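PDB 3EGE: putative methyltransferase from antibiotic biosynthesis pathway from Anabaena variabilis ATCC 29413, which probably acts as an S-adenosylmethionine-dependent methyltransferase, perhaps in an antibiotic biosynthesis pathway. Local coordinates for residues Leu90-Asp96 / Gln118-Gly124. Sequence-based numbering, arbitrary orientation.
Sequences LPDKSVD and QRIIRDG
Lys93 and Arg119 join the turn that leads into strand 97-101, an inner strand of the Rossmann-like methyltransferase sheet, to the C-terminal end of helix 110-120. Backbone bonds set the register: Lys93 N donates to Arg119 O (3.0 Å), Val95 N to Ile120 O, and Arg122 N to Val95 O, the last two forming a single bridge between Val95 and Ile121 where the chain leaves the helix. The ammonium of Lys93 reaches over the helix end, its chain bent at chi2 (-54°), and NZ binds both Ile121 O (2.7 Å) and Gln118 O (2.9 Å); a positive charge here probably complements the carbonyls of the helix terminus. Arg119 holds the start of the turn: NH1 and NH2 converge end-on on Leu90 O, nearly in the guanidinium plane, while NH1 also donates to Asp92 OD1 (2.9 Å), on the anti lone pair of that oxygen, within a salt bridge. Its NE pairs with Glu116, which helps fix the group's rotation. At the other end Arg122 lays one guanidinium face over the Ser94-Val95 peptide. Arg122 NE donates to Lys93 O from above the carbonyl plane, and Arg122 NH1 makes a weak salt bridge to Asp96 OD1 (3.3 Å). Apolar packing lies beneath, with Ile120 CG1 against Val95 CG2 (3.7 Å) and its CD1 against Leu90 CD1, next to Ala39 of strand 37-41. Asp96 OD2 is bound by Val37 N, and a water links Asp96 OD1 (2.7 Å) to Asp123 N.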
ATOM      1  N   LEU A  90     -14.843  -9.984 -13.412  1.00 65.92           N
ATOM      2  CA  LEU A  90     -13.919 -10.874 -14.070  1.00 64.97           C
ATOM      3  C   LEU A  90     -14.412 -12.314 -13.952  1.00 64.74           C
ATOM      4  O   LEU A  90     -14.896 -12.684 -12.894  1.00 65.69           O
ATOM      5  CB  LEU A  90     -12.534 -10.746 -13.411  1.00 64.21           C
ATOM      6  CG  LEU A  90     -11.913  -9.341 -13.352  1.00 59.86           C
ATOM      7  CD1 LEU A  90     -10.587  -9.398 -12.575  1.00 52.22           C
ATOM      8  CD2 LEU A  90     -11.766  -8.762 -14.769  1.00 55.60           C
ATOM      9  N   PRO A  91     -14.307 -13.122 -15.028  1.00 62.83           N
ATOM     10  CA  PRO A  91     -14.761 -14.504 -14.902  1.00 62.41           C
ATOM     11  C   PRO A  91     -13.952 -15.379 -13.938  1.00 61.12           C
ATOM     12  O   PRO A  91     -12.883 -14.990 -13.472  1.00 59.98           O
ATOM     13  CB  PRO A  91     -14.623 -15.062 -16.338  1.00 62.17           C
ATOM     14  CG  PRO A  91     -14.514 -13.872 -17.209  1.00 62.53           C
ATOM     15  CD  PRO A  91     -13.819 -12.849 -16.391  1.00 63.06           C
ATOM     16  N   ASP A  92     -14.511 -16.549 -13.651  1.00 61.24           N
ATOM     17  CA  ASP A  92     -13.854 -17.575 -12.842  1.00 61.08           C
ATOM     18  C   ASP A  92     -12.584 -17.983 -13.585  1.00 60.90           C
ATOM     19  O   ASP A  92     -12.602 -18.108 -14.825  1.00 60.95           O
ATOM     20  CB  ASP A  92     -14.716 -18.853 -12.761  1.00 61.17           C
ATOM     21  CG  ASP A  92     -15.961 -18.728 -11.905  1.00 59.90           C
ATOM     22  OD1 ASP A  92     -16.186 -17.740 -11.216  1.00 59.73           O
ATOM     23  OD2 ASP A  92     -16.724 -19.698 -11.897  1.00 58.55           O
ATOM     24  N   LYS A  93     -11.496 -18.168 -12.852  1.00 60.69           N
ATOM     25  CA  LYS A  93     -10.250 -18.701 -13.434  1.00 61.71           C
ATOM     26  C   LYS A  93      -9.776 -17.935 -14.697  1.00 61.52           C
ATOM     27  O   LYS A  93      -9.447 -18.529 -15.702  1.00 60.58           O
ATOM     28  CB  LYS A  93     -10.435 -20.227 -13.702  1.00 61.74           C
ATOM     29  CG  LYS A  93     -11.018 -21.052 -12.510  1.00 62.75           C
ATOM     30  CD  LYS A  93     -10.182 -20.847 -11.253  1.00 63.16           C
ATOM     31  CE  LYS A  93     -10.681 -21.467  -9.969  1.00 63.67           C
ATOM     32  NZ  LYS A  93      -9.956 -20.761  -8.794  1.00 62.34           N
ATOM     33  N   SER A  94      -9.768 -16.609 -14.584  1.00 62.01           N
ATOM     34  CA  SER A  94      -9.410 -15.673 -15.650  1.00 61.24           C
ATOM     35  C   SER A  94      -8.037 -14.997 -15.497  1.00 61.34           C
ATOM     36  O   SER A  94      -7.588 -14.293 -16.425  1.00 61.10           O
ATOM     37  CB  SER A  94     -10.500 -14.588 -15.754  1.00 59.94           C
ATOM     38  OG  SER A  94     -10.647 -13.915 -14.533  1.00 58.15           O
ATOM     39  N   VAL A  95      -7.390 -15.176 -14.348  1.00 61.40           N
ATOM     40  CA  VAL A  95      -6.066 -14.615 -14.102  1.00 61.84           C
ATOM     41  C   VAL A  95      -5.170 -15.662 -13.474  1.00 61.89           C
ATOM     42  O   VAL A  95      -5.642 -16.597 -12.813  1.00 61.40           O
ATOM     43  CB  VAL A  95      -6.119 -13.310 -13.211  1.00 63.06           C
ATOM     44  CG1 VAL A  95      -7.016 -12.239 -13.871  1.00 58.28           C
ATOM     45  CG2 VAL A  95      -6.573 -13.616 -11.754  1.00 59.84           C
ATOM     46  N   ASP A  96      -3.871 -15.489 -13.704  1.00 62.67           N
ATOM     47  CA  ASP A  96      -2.813 -16.371 -13.167  1.00 61.83           C
ATOM     48  C   ASP A  96      -2.413 -15.971 -11.756  1.00 62.78           C
ATOM     49  O   ASP A  96      -2.074 -16.834 -10.977  1.00 63.24           O
ATOM     50  CB  ASP A  96      -1.588 -16.340 -14.073  1.00 60.78           C
ATOM     51  CG  ASP A  96      -1.904 -16.823 -15.442  1.00 62.45           C
ATOM     52  OD1 ASP A  96      -2.329 -17.989 -15.526  1.00 63.82           O
ATOM     53  OD2 ASP A  96      -1.760 -16.059 -16.424  1.00 64.61           O
ATOM     54  N   GLN A 118      -9.762 -15.688  -4.846  1.00 65.65           N
ATOM     55  CA  GLN A 118      -9.650 -17.121  -5.038  1.00 64.96           C
ATOM     56  C   GLN A 118     -10.470 -17.610  -6.248  1.00 64.65           C
ATOM     57  O   GLN A 118     -10.031 -18.504  -6.966  1.00 64.66           O
ATOM     58  CB  GLN A 118     -10.037 -17.867  -3.740  1.00 65.98           C
ATOM     59  CG  GLN A 118      -9.937 -19.412  -3.811  1.00 65.51           C
ATOM     60  CD  GLN A 118      -8.552 -19.942  -4.223  1.00 67.76           C
ATOM     61  OE1 GLN A 118      -7.505 -19.439  -3.786  1.00 67.91           O
ATOM     62  NE2 GLN A 118      -8.553 -20.994  -5.030  1.00 62.74           N
ATOM     63  N   ARG A 119     -11.635 -17.006  -6.480  1.00 64.04           N
ATOM     64  CA  ARG A 119     -12.521 -17.403  -7.591  1.00 63.83           C
ATOM     65  C   ARG A 119     -11.898 -17.136  -8.967  1.00 63.36           C
ATOM     66  O   ARG A 119     -12.030 -17.964  -9.887  1.00 63.80           O
ATOM     67  CB  ARG A 119     -13.866 -16.669  -7.471  1.00 63.54           C
ATOM     68  CG  ARG A 119     -14.905 -17.001  -8.542  1.00 62.77           C
ATOM     69  CD  ARG A 119     -16.167 -16.167  -8.429  1.00 63.63           C
ATOM     70  NE  ARG A 119     -15.918 -14.737  -8.645  1.00 66.89           N
ATOM     71  CZ  ARG A 119     -15.736 -14.155  -9.828  1.00 61.94           C
ATOM     72  NH1 ARG A 119     -15.679 -14.855 -10.951  1.00 63.79           N
ATOM     73  NH2 ARG A 119     -15.532 -12.858  -9.865  1.00 60.46           N
ATOM     74  N   ILE A 120     -11.223 -15.992  -9.090  1.00 62.18           N
ATOM     75  CA  ILE A 120     -10.622 -15.563 -10.361  1.00 60.75           C
ATOM     76  C   ILE A 120      -9.264 -16.168 -10.677  1.00 61.07           C
ATOM     77  O   ILE A 120      -8.873 -16.214 -11.857  1.00 60.94           O
ATOM     78  CB  ILE A 120     -10.577 -13.986 -10.501  1.00 60.71           C
ATOM     79  CG1 ILE A 120      -9.535 -13.324  -9.556  1.00 64.10           C
ATOM     80  CG2 ILE A 120     -11.990 -13.435 -10.331  1.00 53.29           C
ATOM     81  CD1 ILE A 120      -9.307 -11.817  -9.789  1.00 58.00           C
ATOM     82  N   ILE A 121      -8.574 -16.660  -9.644  1.00 61.83           N
ATOM     83  CA  ILE A 121      -7.198 -17.141  -9.793  1.00 62.15           C
ATOM     84  C   ILE A 121      -7.075 -18.597 -10.314  1.00 63.95           C
ATOM     85  O   ILE A 121      -7.870 -19.467  -9.951  1.00 65.73           O
ATOM     86  CB  ILE A 121      -6.382 -16.908  -8.478  1.00 60.94           C
ATOM     87  CG1 ILE A 121      -4.868 -16.743  -8.781  1.00 62.11           C
ATOM     88  CG2 ILE A 121      -6.690 -18.006  -7.428  1.00 63.61           C
ATOM     89  CD1 ILE A 121      -3.976 -16.375  -7.545  1.00 59.14           C
ATOM     90  N   ARG A 122      -6.061 -18.828 -11.156  1.00 63.75           N
ATOM     91  CA  ARG A 122      -5.710 -20.154 -11.676  1.00 62.90           C
ATOM     92  C   ARG A 122      -4.632 -20.799 -10.762  1.00 62.04           C
ATOM     93  O   ARG A 122      -4.964 -21.111  -9.610  1.00 61.62           O
ATOM     94  CB  ARG A 122      -5.244 -20.047 -13.114  1.00 62.16           C
ATOM     95  CG  ARG A 122      -6.290 -19.625 -14.090  1.00 61.74           C
ATOM     96  CD  ARG A 122      -5.557 -19.203 -15.341  1.00 65.17           C
ATOM     97  NE  ARG A 122      -6.471 -18.595 -16.256  1.00 69.06           N
ATOM     98  CZ  ARG A 122      -6.222 -17.537 -17.037  1.00 69.77           C
ATOM     99  NH1 ARG A 122      -5.046 -16.894 -17.065  1.00 65.80           N
ATOM    100  NH2 ARG A 122      -7.211 -17.116 -17.815  1.00 72.69           N
ATOM    101  N   ASP A 123      -3.378 -20.974 -11.224  1.00 62.39           N
ATOM    102  CA  ASP A 123      -2.320 -21.669 -10.437  1.00 63.96           C
ATOM    103  C   ASP A 123      -1.385 -20.791  -9.637  1.00 64.81           C
ATOM    104  O   ASP A 123      -0.599 -21.326  -8.847  1.00 65.75           O
ATOM    105  CB  ASP A 123      -1.410 -22.512 -11.355  1.00 64.49           C
ATOM    106  CG  ASP A 123      -2.154 -23.542 -12.146  1.00 66.34           C
ATOM    107  OD1 ASP A 123      -3.214 -24.026 -11.704  1.00 63.27           O
ATOM    108  OD2 ASP A 123      -1.646 -23.864 -13.227  1.00 72.71           O
ATOM    109  N   GLY A 124      -1.424 -19.476  -9.845  1.00 65.61           N
ATOM    110  CA  GLY A 124      -0.494 -18.581  -9.167  1.00 66.76           C
ATOM    111  C   GLY A 124      -0.852 -18.218  -7.740  1.00 67.70           C
ATOM    112  O   GLY A 124      -1.649 -18.898  -7.075  1.00 68.18           O
TER
HETATM  113  O   HOH W   1      -1.996 -20.060 -13.766  1.00 67.36           O